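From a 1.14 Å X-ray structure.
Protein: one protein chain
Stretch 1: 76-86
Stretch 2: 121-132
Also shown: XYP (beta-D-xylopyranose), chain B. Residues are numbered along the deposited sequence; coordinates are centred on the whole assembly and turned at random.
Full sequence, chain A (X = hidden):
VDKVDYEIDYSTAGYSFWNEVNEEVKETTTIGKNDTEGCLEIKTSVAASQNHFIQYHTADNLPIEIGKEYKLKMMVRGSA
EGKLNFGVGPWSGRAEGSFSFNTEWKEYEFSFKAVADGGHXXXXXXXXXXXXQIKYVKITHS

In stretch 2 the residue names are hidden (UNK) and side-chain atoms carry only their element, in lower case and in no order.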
# COMPACT_ATOMS: atom_id res chain seq x y z
N VAL A 76 -3.30 2.15 8.11
CA VAL A 76 -4.38 2.29 7.09
C VAL A 76 -5.69 2.53 7.79
O VAL A 76 -5.97 1.94 8.86
CB VAL A 76 -4.50 1.04 6.25
CG1 VAL A 76 -5.55 1.16 5.14
CG2 VAL A 76 -3.19 0.58 5.74
N ARG A 77 -6.53 3.36 7.19
CA ARG A 77 -7.98 3.40 7.56
C ARG A 77 -8.74 3.64 6.25
O ARG A 77 -8.20 4.08 5.19
CB ARG A 77 -8.27 4.44 8.58
CG ARG A 77 -8.16 5.78 8.15
CD ARG A 77 -8.65 6.85 9.18
NE ARG A 77 -8.78 8.18 8.71
CZ ARG A 77 -9.20 9.31 9.38
NH1 ARG A 77 -9.61 9.28 10.69
NH2 ARG A 77 -9.17 10.46 8.69
N GLY A 78 -10.06 3.47 6.33
CA GLY A 78 -10.95 3.81 5.23
C GLY A 78 -12.21 4.42 5.71
O GLY A 78 -12.55 4.40 6.92
N SER A 79 -12.96 4.95 4.77
CA SER A 79 -14.28 5.55 5.08
C SER A 79 -15.28 4.48 5.38
O SER A 79 -16.39 4.86 5.89
CB SER A 79 -14.78 6.37 3.88
OG SER A 79 -14.75 5.66 2.70
N ALA A 80 -15.07 3.28 5.10
CA ALA A 80 -15.87 2.13 5.42
C ALA A 80 -14.98 0.92 5.49
O ALA A 80 -13.77 0.99 5.08
CB ALA A 80 -16.93 1.86 4.35
N GLU A 81 -15.40 -0.18 6.05
CA GLU A 81 -14.69 -1.39 6.04
C GLU A 81 -14.37 -1.86 4.62
O GLU A 81 -15.24 -1.79 3.71
CB GLU A 81 -15.43 -2.52 6.79
CG GLU A 81 -15.41 -2.28 8.28
CD GLU A 81 -16.27 -3.23 9.12
OE1 GLU A 81 -16.52 -4.35 8.71
OE2 GLU A 81 -16.66 -2.82 10.22
N GLY A 82 -13.16 -2.31 4.31
CA GLY A 82 -12.79 -2.83 3.03
C GLY A 82 -11.49 -3.54 3.08
O GLY A 82 -10.90 -3.73 4.18
N LYS A 83 -11.03 -4.02 1.91
CA LYS A 83 -9.83 -4.79 1.79
C LYS A 83 -8.81 -4.18 0.83
O LYS A 83 -9.16 -3.70 -0.25
CB LYS A 83 -10.17 -6.21 1.31
CG LYS A 83 -9.02 -7.15 1.10
CD LYS A 83 -9.35 -8.49 0.47
CE LYS A 83 -9.80 -9.36 1.59
NZ LYS A 83 -10.77 -10.38 1.09
N LEU A 84 -7.55 -4.16 1.30
CA LEU A 84 -6.34 -3.65 0.58
C LEU A 84 -5.56 -4.93 0.12
O LEU A 84 -5.20 -5.66 1.05
CB LEU A 84 -5.53 -2.65 1.58
CG LEU A 84 -4.61 -1.79 0.97
CD1 LEU A 84 -5.27 -0.76 0.05
CD2 LEU A 84 -3.80 -1.04 2.02
N ASN A 85 -5.34 -5.25 -1.10
CA ASN A 85 -4.45 -6.31 -1.50
C ASN A 85 -3.06 -5.78 -1.74
O ASN A 85 -2.92 -4.61 -2.20
CB ASN A 85 -4.95 -6.99 -2.77
CG ASN A 85 -6.27 -7.68 -2.50
OD1 ASN A 85 -7.32 -7.05 -2.63
ND2 ASN A 85 -6.22 -8.78 -1.91
N PHE A 86 -2.01 -6.52 -1.44
CA PHE A 86 -0.65 -6.09 -1.65
C PHE A 86 0.23 -7.16 -2.05
O PHE A 86 -0.07 -8.39 -1.79
CB PHE A 86 -0.14 -5.30 -0.41
CG PHE A 86 -0.08 -6.13 0.81
CD1 PHE A 86 0.87 -7.07 0.99
CD2 PHE A 86 -1.07 -6.01 1.76
CE1 PHE A 86 0.87 -7.90 2.09
CE2 PHE A 86 -1.07 -6.86 2.87
CZ PHE A 86 -0.11 -7.76 3.00
N UNK A 121 6.15 -2.11 -2.77
CA UNK A 121 4.90 -2.58 -2.18
C UNK A 121 3.79 -2.28 -3.16
O UNK A 121 3.27 -1.13 -3.23
c UNK A 121 4.63 -2.00 -0.79
c UNK A 121 5.77 -2.32 0.14
c UNK A 121 3.32 -2.55 -0.24
N UNK A 122 3.44 -3.24 -4.00
CA UNK A 122 2.32 -3.09 -4.94
C UNK A 122 1.05 -3.16 -4.13
O UNK A 122 0.85 -4.10 -3.35
s UNK A 122 0.77 -2.87 -7.78
c UNK A 122 1.12 -4.32 -6.79
c UNK A 122 2.34 -4.27 -5.92
c UNK A 122 1.96 -3.18 -9.13
N UNK A 123 0.12 -2.21 -4.32
CA UNK A 123 -1.09 -2.11 -3.51
C UNK A 123 -2.25 -1.94 -4.49
O UNK A 123 -2.16 -1.18 -5.47
c UNK A 123 -0.96 -0.90 -2.59
c UNK A 123 -1.97 -0.91 -1.52
o UNK A 123 0.36 -0.95 -1.93
N UNK A 124 -3.34 -2.68 -4.28
CA UNK A 124 -4.48 -2.72 -5.20
C UNK A 124 -5.80 -2.64 -4.47
O UNK A 124 -5.99 -3.36 -3.44
o UNK A 124 -3.80 -6.20 -7.76
n UNK A 124 -2.18 -5.17 -8.78
c UNK A 124 -4.42 -3.99 -6.06
c UNK A 124 -3.11 -4.14 -6.79
c UNK A 124 -3.01 -5.27 -7.82
N UNK A 125 -6.72 -1.79 -4.97
CA UNK A 125 -7.98 -1.55 -4.29
C UNK A 125 -9.11 -1.20 -5.29
O UNK A 125 -10.01 -0.52 -4.87
o UNK A 125 -7.29 0.70 -3.76
c UNK A 125 -7.77 -0.51 -3.23
N UNK A 126 -9.01 -1.67 -6.51
CA UNK A 126 -10.03 -1.28 -7.51
C UNK A 126 -11.47 -1.60 -7.12
O UNK A 126 -12.39 -0.88 -7.61
N UNK A 127 -11.70 -2.62 -6.33
CA UNK A 127 -13.09 -2.96 -5.99
C UNK A 127 -13.64 -2.15 -4.90
O UNK A 127 -14.86 -2.22 -4.55
c UNK A 127 -13.16 -4.44 -5.59
c UNK A 127 -12.73 -5.39 -6.65
c UNK A 127 -13.60 -5.29 -7.91
c UNK A 127 -12.70 -6.88 -6.17
N UNK A 128 -12.85 -1.31 -4.16
CA UNK A 128 -13.29 -0.52 -3.05
C UNK A 128 -13.81 0.78 -3.44
O UNK A 128 -13.13 1.54 -4.17
c UNK A 128 -12.15 -0.35 -1.99
c UNK A 128 -12.67 2.42 0.49
c UNK A 128 -13.39 -0.16 0.20
c UNK A 128 -13.79 0.57 1.30
c UNK A 128 -12.59 0.42 -0.79
c UNK A 128 -12.32 1.73 -0.62
c UNK A 128 -13.47 1.90 1.44
N UNK A 129 -15.02 1.15 -2.98
CA UNK A 129 -15.64 2.41 -3.13
C UNK A 129 -15.56 3.26 -1.90
O UNK A 129 -16.12 2.85 -0.87
c UNK A 129 -17.16 1.50 -4.88
c UNK A 129 -17.13 2.32 -3.64
c UNK A 129 -17.69 3.68 -3.84
N UNK A 130 -14.91 4.38 -1.90
CA UNK A 130 -14.77 5.27 -0.79
C UNK A 130 -13.37 5.87 -0.73
O UNK A 130 -12.73 6.08 -1.76
N UNK A 131 -12.93 6.16 0.48
CA UNK A 131 -11.60 6.79 0.71
C UNK A 131 -10.75 5.81 1.50
O UNK A 131 -11.18 5.34 2.59
o UNK A 131 -12.62 9.00 0.70
c UNK A 131 -11.75 8.06 1.44
c UNK A 131 -10.42 8.82 1.65
N UNK A 132 -9.56 5.48 0.98
CA UNK A 132 -8.48 4.76 1.71
C UNK A 132 -7.42 5.77 2.05
O UNK A 132 -6.99 6.57 1.20
c UNK A 132 -7.95 3.64 0.84
c UNK A 132 -8.63 1.59 -0.46
c UNK A 132 -9.05 2.62 0.56
c UNK A 132 -6.72 3.03 1.51
C1 XYP B . -0.58 -5.88 -13.82
C2 XYP B . -1.15 -5.99 -12.44
C3 XYP B . -1.50 -7.43 -12.09
C4 XYP B . -2.43 -7.99 -13.20
C5 XYP B . -1.82 -7.73 -14.53
O2 XYP B . -0.19 -5.54 -11.48
O3 XYP B . -2.15 -7.46 -10.78
O4 XYP B . -2.62 -9.38 -12.92
O5 XYP B . -1.62 -6.35 -14.77

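Position 121 carries three carbons, one bearing the other two, and one of the outer carbons lies 4.4 Å from F86 CB; a branch at CB with no heteroatom is V121. Position 122 has an unbranched chain of two carbons, a sulfur and a terminal carbon, which makes it M122. Its end leads away from stretch 1, but its backbone O lies 3.0 Å from F86 CA in a CA-H...O contact.

At 123 the CB carries one oxygen and one carbon, the pattern of threonine. T123 pairs with F86, and its CG2 is 3.7 Å from L84 CD1. Position 124 has three carbons in line, the third holding an oxygen and a nitrogen: a glutamine amide. Q124 forms a reciprocal backbone pair with N85, N85 N to Q124 O at 3.1 Å and Q124 N to N85 O at 2.9 Å, while Q124 NE2 donates to O3 of the xylopyranose at 3.0 Å.

Position 125 has one carbon and one oxygen, hence S125; its CB is 4.1 Å from L84 CD1. Position 126 has no side-chain atoms and touches nothing on stretch 1: G126. Four carbons forked at the second identify 127 as L127, which makes no contact.

At 128 one carbon leads to a ring of six carbons without an oxygen, so the residue is F128. It closes a type I turn, F128 N donating to S125 O at 3.0 Å. Its ring edge meets E81 O, 3.7 Å from CE1, and G82 CA is 3.9 Å from CD1; a CB on G82 would clash with CD1. Position 129, a CB bearing two carbons and pointing away, is V129.

Position 130 lacks a side chain. Its phi/psi of 141/-150 calls for glycine, and a CB would also clash with S79 OG; G130 CA is 3.5 Å from that oxygen. At 131 the CB again bears one oxygen and one carbon: T131. Its N donates to S79 OG at 2.9 Å and its O accepts from S79 N at 2.8 Å. Position 132 has four carbons, forked at the first with one arm two carbons long, giving I132, whose CD1 is 4.1 Å from L84 CD1 and CG2 4.2 Å from V76 CG1.

The contact thus rests on two antiparallel ladders whose registers differ by one residue. Backbone hydrogen bonds fix N85 against Q124, S79 binds T131 through main chain and hydroxyl, and between these ladders the F128 ring packs against the loop and G82.

Stretch 2, residues 121-132: VMTQSGLFVGTI
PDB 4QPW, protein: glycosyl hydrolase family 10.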